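Local coordinates for protein 6-phospho-alpha-glucosidase (Merdibacter massiliensis, PDB 6VC6) that probably hydrolyses 6-phospho-alpha-glucosides, binding NAD, a manganese ion and a 6-phosphoglucose sugar in its active site as a family 4 glycoside hydrolase, at residues V194-H206 / D257-Y269. Numbering follows the deposited sequence.
Sequences VYFGLNHYGWFTH and DFLPNTYDGYYLY. With MN (manganese (II) ion), chain E; G6P (6-O-phosphono-alpha-D-glucopyranose), chain F.
Y263 stacks face to face on the imidazole of H200, ring centroids 3.9 Å apart and planes 23° from parallel, while H200 NE2 reaches the manganese ion at 2.2 Å. With CG anti to its carbonyl carbon (chi1 -66°), H200 runs alongside the tyrosine, pointing the same way; this places one face of the imidazole on the phenol, which probably helps to hold its tilt while NE2 binds the metal. Next to this pair, the ring of Y201 lies over the ring of Y267 in an offset stack, CZ 3.5 Å from CG of Y267. Were Y201 an alanine, one face of the Y267 ring would probably lose its cover, leaving the ring freer to turn. Between strand and turn, N261 suits its place by its amide: OD1 caps N of Y263 at 2.9 Å along an in-plane lone pair, and ND2 gives a weak bond to Y195 OH, whose other partner is E358. Glycine suits position 202, where a side chain would run into Y195 OH. D264 OD2 sits 2.9 Å above the plane of the W203 indole and only 2.7 Å from G202 O, two oxygens so close that a proton probably lies between them; OD1 takes a weak bond from G202 N. Farther along, 201-204 and 259-260 pair antiparallel, F204 N giving a nearly straight bond of 2.7 Å to L259 O. In contrast to this buried part, the T205–F258 end is partly exposed: T205 CG2 is centred over one phenyl face, and W203 CB and the F204 carbonyl lie against F258 CB. The short antiparallel sheet and the turn into helix 264-268 carry H200 and Y263 to the family 4 glycosidase sugar pocket, where Y263 OH lies 3.2 Å from sugar C1 and the manganese is held by H200, C170 and the sugar's O2 and O3, among other ligands.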
loop_
_atom_site.group_PDB
_atom_site.type_symbol
_atom_site.label_atom_id
_atom_site.label_comp_id
_atom_site.label_asym_id
_atom_site.label_seq_id
_atom_site.Cartn_x
_atom_site.Cartn_y
_atom_site.Cartn_z
ATOM N N VAL A 194 -2.068 9.859 -16.656
ATOM C CA VAL A 194 -3.509 9.642 -16.595
ATOM C C VAL A 194 -3.715 8.174 -16.248
ATOM O O VAL A 194 -3.279 7.289 -16.994
ATOM C CB VAL A 194 -4.208 10.008 -17.914
ATOM C CG1 VAL A 194 -5.709 9.794 -17.793
ATOM C CG2 VAL A 194 -3.900 11.448 -18.295
ATOM N N TYR A 195 -4.369 7.918 -15.118
ATOM C CA TYR A 195 -4.381 6.594 -14.514
ATOM C C TYR A 195 -5.782 6.262 -14.020
ATOM O O TYR A 195 -6.527 7.142 -13.582
ATOM C CB TYR A 195 -3.365 6.529 -13.360
ATOM C CG TYR A 195 -3.298 5.215 -12.614
ATOM C CD1 TYR A 195 -4.120 4.971 -11.519
ATOM C CD2 TYR A 195 -2.391 4.230 -12.983
ATOM C CE1 TYR A 195 -4.053 3.777 -10.828
ATOM C CE2 TYR A 195 -2.317 3.032 -12.296
ATOM C CZ TYR A 195 -3.150 2.812 -11.219
ATOM O OH TYR A 195 -3.080 1.623 -10.532
ATOM N N PHE A 196 -6.132 4.979 -14.097
ATOM C CA PHE A 196 -7.392 4.492 -13.556
ATOM C C PHE A 196 -7.212 3.052 -13.102
ATOM O O PHE A 196 -6.332 2.337 -13.590
ATOM C CB PHE A 196 -8.538 4.592 -14.578
ATOM C CG PHE A 196 -8.561 3.478 -15.596
ATOM C CD1 PHE A 196 -9.249 2.296 -15.347
ATOM C CD2 PHE A 196 -7.913 3.622 -16.812
ATOM C CE1 PHE A 196 -9.272 1.277 -16.281
ATOM C CE2 PHE A 196 -7.935 2.605 -17.752
ATOM C CZ PHE A 196 -8.616 1.432 -17.486
ATOM N N GLY A 197 -8.060 2.633 -12.173
ATOM C CA GLY A 197 -8.102 1.264 -11.717
ATOM C C GLY A 197 -8.300 1.200 -10.220
ATOM O O GLY A 197 -8.504 2.212 -9.552
ATOM N N LEU A 198 -8.258 -0.021 -9.698
ATOM C CA LEU A 198 -8.236 -0.247 -8.263
ATOM C C LEU A 198 -6.791 -0.314 -7.780
ATOM O O LEU A 198 -5.844 -0.323 -8.570
ATOM C CB LEU A 198 -8.983 -1.533 -7.907
ATOM C CG LEU A 198 -10.307 -1.782 -8.631
ATOM C CD1 LEU A 198 -10.883 -3.139 -8.252
ATOM C CD2 LEU A 198 -11.303 -0.673 -8.331
ATOM N N ASN A 199 -6.623 -0.357 -6.461
ATOM C CA ASN A 199 -5.287 -0.487 -5.899
ATOM C C ASN A 199 -4.666 -1.809 -6.330
ATOM O O ASN A 199 -5.297 -2.864 -6.233
ATOM C CB ASN A 199 -5.332 -0.397 -4.376
ATOM C CG ASN A 199 -3.953 -0.468 -3.758
ATOM O OD1 ASN A 199 -3.113 0.396 -3.999
ATOM N ND2 ASN A 199 -3.707 -1.505 -2.967
ATOM N N HIS A 200 -3.424 -1.739 -6.816
ATOM C CA HIS A 200 -2.700 -2.907 -7.319
ATOM C C HIS A 200 -3.459 -3.575 -8.464
ATOM O O HIS A 200 -3.475 -4.801 -8.595
ATOM C CB HIS A 200 -2.407 -3.907 -6.197
ATOM C CG HIS A 200 -1.461 -3.385 -5.163
ATOM N ND1 HIS A 200 -1.337 -3.948 -3.912
ATOM C CD2 HIS A 200 -0.612 -2.330 -5.187
ATOM C CE1 HIS A 200 -0.437 -3.276 -3.217
ATOM N NE2 HIS A 200 0.018 -2.289 -3.967
ATOM N N TYR A 201 -4.085 -2.751 -9.305
ATOM C CA TYR A 201 -4.892 -3.215 -10.427
ATOM C C TYR A 201 -5.263 -2.025 -11.305
ATOM O O TYR A 201 -6.406 -1.559 -11.271
ATOM C CB TYR A 201 -6.155 -3.924 -9.925
ATOM C CG TYR A 201 -6.628 -5.079 -10.785
ATOM C CD1 TYR A 201 -6.203 -5.219 -12.101
ATOM C CD2 TYR A 201 -7.509 -6.028 -10.278
ATOM C CE1 TYR A 201 -6.641 -6.276 -12.886
ATOM C CE2 TYR A 201 -7.951 -7.084 -11.053
ATOM C CZ TYR A 201 -7.515 -7.205 -12.355
ATOM O OH TYR A 201 -7.954 -8.256 -13.128
ATOM N N GLY A 202 -4.310 -1.517 -12.085
ATOM C CA GLY A 202 -4.566 -0.309 -12.848
ATOM C C GLY A 202 -3.691 -0.204 -14.076
ATOM O O GLY A 202 -2.805 -1.026 -14.318
ATOM N N TRP A 203 -3.955 0.845 -14.854
ATOM C CA TRP A 203 -3.259 1.087 -16.108
ATOM C C TRP A 203 -3.058 2.582 -16.301
ATOM O O TRP A 203 -3.893 3.395 -15.895
ATOM C CB TRP A 203 -4.035 0.521 -17.306
ATOM C CG TRP A 203 -4.157 -0.970 -17.310
ATOM C CD1 TRP A 203 -3.325 -1.858 -17.927
ATOM C CD2 TRP A 203 -5.175 -1.750 -16.673
ATOM N NE1 TRP A 203 -3.762 -3.143 -17.711
ATOM C CE2 TRP A 203 -4.896 -3.104 -16.945
ATOM C CE3 TRP A 203 -6.295 -1.434 -15.898
ATOM C CZ2 TRP A 203 -5.695 -4.141 -16.468
ATOM C CZ3 TRP A 203 -7.088 -2.465 -15.426
ATOM C CH2 TRP A 203 -6.783 -3.802 -15.713
ATOM N N PHE A 204 -1.939 2.935 -16.929
ATOM C CA PHE A 204 -1.665 4.305 -17.337
ATOM C C PHE A 204 -2.070 4.463 -18.797
ATOM O O PHE A 204 -1.490 3.819 -19.679
ATOM C CB PHE A 204 -0.187 4.653 -17.154
ATOM C CG PHE A 204 0.245 4.751 -15.718
ATOM C CD1 PHE A 204 0.230 5.969 -15.060
ATOM C CD2 PHE A 204 0.677 3.628 -15.030
ATOM C CE1 PHE A 204 0.629 6.066 -13.739
ATOM C CE2 PHE A 204 1.080 3.719 -13.710
ATOM C CZ PHE A 204 1.055 4.940 -13.065
ATOM N N THR A 205 -3.066 5.313 -19.052
ATOM C CA THR A 205 -3.522 5.556 -20.413
ATOM C C THR A 205 -2.719 6.635 -21.125
ATOM O O THR A 205 -2.678 6.642 -22.361
ATOM C CB THR A 205 -5.005 5.941 -20.418
ATOM O OG1 THR A 205 -5.178 7.192 -19.740
ATOM C CG2 THR A 205 -5.835 4.873 -19.721
ATOM N N HIS A 206 -2.088 7.541 -20.381
ATOM C CA HIS A 206 -1.229 8.562 -20.960
ATOM C C HIS A 206 -0.111 8.877 -19.978
ATOM O O HIS A 206 -0.290 8.781 -18.761
ATOM C CB HIS A 206 -2.001 9.846 -21.296
ATOM C CG HIS A 206 -3.099 9.652 -22.294
ATOM N ND1 HIS A 206 -2.861 9.479 -23.641
ATOM C CD2 HIS A 206 -4.443 9.606 -22.142
ATOM C CE1 HIS A 206 -4.011 9.333 -24.274
ATOM N NE2 HIS A 206 -4.987 9.407 -23.387
ATOM N N ASP A 257 -1.931 -1.344 -25.375
ATOM C CA ASP A 257 -2.606 -0.054 -25.273
ATOM C C ASP A 257 -2.044 0.782 -24.127
ATOM O O ASP A 257 -1.571 1.905 -24.336
ATOM C CB ASP A 257 -4.113 -0.261 -25.104
ATOM C CG ASP A 257 -4.797 -0.640 -26.402
ATOM O OD1 ASP A 257 -4.091 -0.816 -27.419
ATOM O OD2 ASP A 257 -6.040 -0.757 -26.410
ATOM N N PHE A 258 -2.087 0.252 -22.906
ATOM C CA PHE A 258 -1.788 1.029 -21.714
ATOM C C PHE A 258 -0.589 0.454 -20.970
ATOM O O PHE A 258 -0.296 -0.742 -21.054
ATOM C CB PHE A 258 -2.998 1.078 -20.772
ATOM C CG PHE A 258 -4.267 1.542 -21.434
ATOM C CD1 PHE A 258 -4.240 2.540 -22.395
ATOM C CD2 PHE A 258 -5.486 0.979 -21.093
ATOM C CE1 PHE A 258 -5.404 2.966 -23.005
ATOM C CE2 PHE A 258 -6.654 1.403 -21.699
ATOM C CZ PHE A 258 -6.613 2.398 -22.657
ATOM N N LEU A 259 0.098 1.326 -20.236
ATOM C CA LEU A 259 1.202 0.906 -19.382
ATOM C C LEU A 259 0.645 0.315 -18.092
ATOM O O LEU A 259 -0.074 1.011 -17.365
ATOM C CB LEU A 259 2.115 2.087 -19.075
ATOM C CG LEU A 259 3.262 1.863 -18.087
ATOM C CD1 LEU A 259 4.348 0.998 -18.705
ATOM C CD2 LEU A 259 3.835 3.195 -17.628
ATOM N N PRO A 260 0.945 -0.942 -17.769
ATOM C CA PRO A 260 0.254 -1.609 -16.661
ATOM C C PRO A 260 0.933 -1.445 -15.311
ATOM O O PRO A 260 2.160 -1.391 -15.196
ATOM C CB PRO A 260 0.279 -3.079 -17.099
ATOM C CG PRO A 260 1.577 -3.203 -17.837
ATOM C CD PRO A 260 1.832 -1.865 -18.502
ATOM N N ASN A 261 0.100 -1.354 -14.277
ATOM C CA ASN A 261 0.562 -1.590 -12.917
ATOM C C ASN A 261 1.175 -2.982 -12.843
ATOM O O ASN A 261 0.613 -3.943 -13.374
ATOM C CB ASN A 261 -0.613 -1.456 -11.943
ATOM C CG ASN A 261 -0.183 -1.458 -10.487
ATOM O OD1 ASN A 261 0.509 -2.366 -10.028
ATOM N ND2 ASN A 261 -0.610 -0.439 -9.748
ATOM N N THR A 262 2.339 -3.093 -12.195
ATOM C CA THR A 262 3.053 -4.368 -12.191
ATOM C C THR A 262 2.259 -5.477 -11.514
ATOM O O THR A 262 2.554 -6.656 -11.737
ATOM C CB THR A 262 4.418 -4.226 -11.513
ATOM O OG1 THR A 262 4.240 -3.990 -10.110
ATOM C CG2 THR A 262 5.204 -3.078 -12.129
ATOM N N TYR A 263 1.262 -5.133 -10.700
ATOM C CA TYR A 263 0.409 -6.146 -10.094
ATOM C C TYR A 263 -0.585 -6.743 -11.080
ATOM O O TYR A 263 -1.217 -7.755 -10.757
ATOM C CB TYR A 263 -0.332 -5.554 -8.896
ATOM C CG TYR A 263 0.507 -5.503 -7.640
ATOM C CD1 TYR A 263 0.683 -6.633 -6.853
ATOM C CD2 TYR A 263 1.139 -4.329 -7.252
ATOM C CE1 TYR A 263 1.452 -6.591 -5.707
ATOM C CE2 TYR A 263 1.912 -4.280 -6.108
ATOM C CZ TYR A 263 2.063 -5.413 -5.339
ATOM O OH TYR A 263 2.831 -5.372 -4.199
ATOM N N ASP A 264 -0.738 -6.148 -12.267
ATOM C CA ASP A 264 -1.608 -6.726 -13.286
ATOM C C ASP A 264 -1.124 -8.092 -13.749
ATOM O O ASP A 264 -1.923 -8.870 -14.282
ATOM C CB ASP A 264 -1.710 -5.794 -14.495
ATOM C CG ASP A 264 -2.303 -4.446 -14.150
ATOM O OD1 ASP A 264 -2.562 -4.188 -12.955
ATOM O OD2 ASP A 264 -2.510 -3.640 -15.080
ATOM N N GLY A 265 0.163 -8.396 -13.563
ATOM C CA GLY A 265 0.696 -9.657 -14.053
ATOM C C GLY A 265 0.056 -10.864 -13.395
ATOM O O GLY A 265 -0.120 -11.907 -14.031
ATOM N N TYR A 266 -0.298 -10.741 -12.114
ATOM C CA TYR A 266 -0.959 -11.844 -11.425
ATOM C C TYR A 266 -2.318 -12.146 -12.044
ATOM O O TYR A 266 -2.670 -13.314 -12.253
ATOM C CB TYR A 266 -1.117 -11.521 -9.938
ATOM C CG TYR A 266 0.185 -11.313 -9.197
ATOM C CD1 TYR A 266 1.080 -12.358 -9.018
ATOM C CD2 TYR A 266 0.512 -10.070 -8.667
ATOM C CE1 TYR A 266 2.268 -12.172 -8.336
ATOM C CE2 TYR A 266 1.698 -9.876 -7.983
ATOM C CZ TYR A 266 2.571 -10.929 -7.821
ATOM O OH TYR A 266 3.752 -10.739 -7.142
ATOM N N TYR A 267 -3.091 -11.105 -12.354
ATOM C CA TYR A 267 -4.459 -11.301 -12.818
ATOM C C TYR A 267 -4.525 -11.693 -14.289
ATOM O O TYR A 267 -5.479 -12.359 -14.703
ATOM C CB TYR A 267 -5.277 -10.034 -12.572
ATOM C CG TYR A 267 -5.413 -9.692 -11.107
ATOM C CD1 TYR A 267 -6.361 -10.323 -10.313
ATOM C CD2 TYR A 267 -4.585 -8.747 -10.513
ATOM C CE1 TYR A 267 -6.487 -10.019 -8.972
ATOM C CE2 TYR A 267 -4.703 -8.436 -9.172
ATOM C CZ TYR A 267 -5.655 -9.075 -8.405
ATOM O OH TYR A 267 -5.779 -8.771 -7.069
ATOM N N LEU A 268 -3.536 -11.294 -15.088
ATOM C CA LEU A 268 -3.525 -11.636 -16.503
ATOM C C LEU A 268 -2.711 -12.883 -16.816
ATOM O O LEU A 268 -2.929 -13.494 -17.867
ATOM C CB LEU A 268 -2.988 -10.462 -17.330
ATOM C CG LEU A 268 -3.867 -9.210 -17.353
ATOM C CD1 LEU A 268 -3.185 -8.083 -18.115
ATOM C CD2 LEU A 268 -5.229 -9.522 -17.956
ATOM N N TYR A 269 -1.788 -13.276 -15.937
ATOM C CA TYR A 269 -0.954 -14.461 -16.152
ATOM C C TYR A 269 -0.867 -15.276 -14.866
ATOM O O TYR A 269 0.217 -15.472 -14.309
ATOM C CB TYR A 269 0.442 -14.059 -16.633
ATOM C CG TYR A 269 0.466 -13.159 -17.849
ATOM C CD1 TYR A 269 0.705 -13.678 -19.114
ATOM C CD2 TYR A 269 0.271 -11.787 -17.730
ATOM C CE1 TYR A 269 0.737 -12.861 -20.227
ATOM C CE2 TYR A 269 0.297 -10.963 -18.838
ATOM C CZ TYR A 269 0.530 -11.504 -20.084
ATOM O OH TYR A 269 0.560 -10.688 -21.190
HETATM MN MN MN E . 0.701 -0.699 -2.645
HETATM C C1 G6P F . 4.582 -2.768 -3.637
HETATM C C2 G6P F . 3.230 -2.259 -3.117
HETATM C C3 G6P F . 3.009 -2.468 -1.629
HETATM C C4 G6P F . 3.521 -3.836 -1.245
HETATM C C5 G6P F . 5.030 -3.810 -1.394
HETATM C C6 G6P F . 5.590 -5.202 -1.130
HETATM O O1 G6P F . 5.280 -1.693 -4.280
HETATM O O2 G6P F . 3.104 -0.862 -3.416
HETATM O O3 G6P F . 1.620 -2.356 -1.305
HETATM O O4 G6P F . 3.169 -4.111 0.114
HETATM O O5 G6P F . 5.463 -3.426 -2.705
HETATM O O6 G6P F . 6.939 -5.077 -0.693
HETATM P P G6P F . 7.705 -6.333 -0.044
HETATM O O1P G6P F . 7.273 -6.282 1.402
HETATM O O2P G6P F . 7.189 -7.530 -0.809
HETATM O O3P G6P F . 9.164 -6.034 -0.292
HETATM O O HOH W 1 -1.463 0.645 -7.044
HETATM O O HOH W 2 -5.230 -6.176 -6.452
#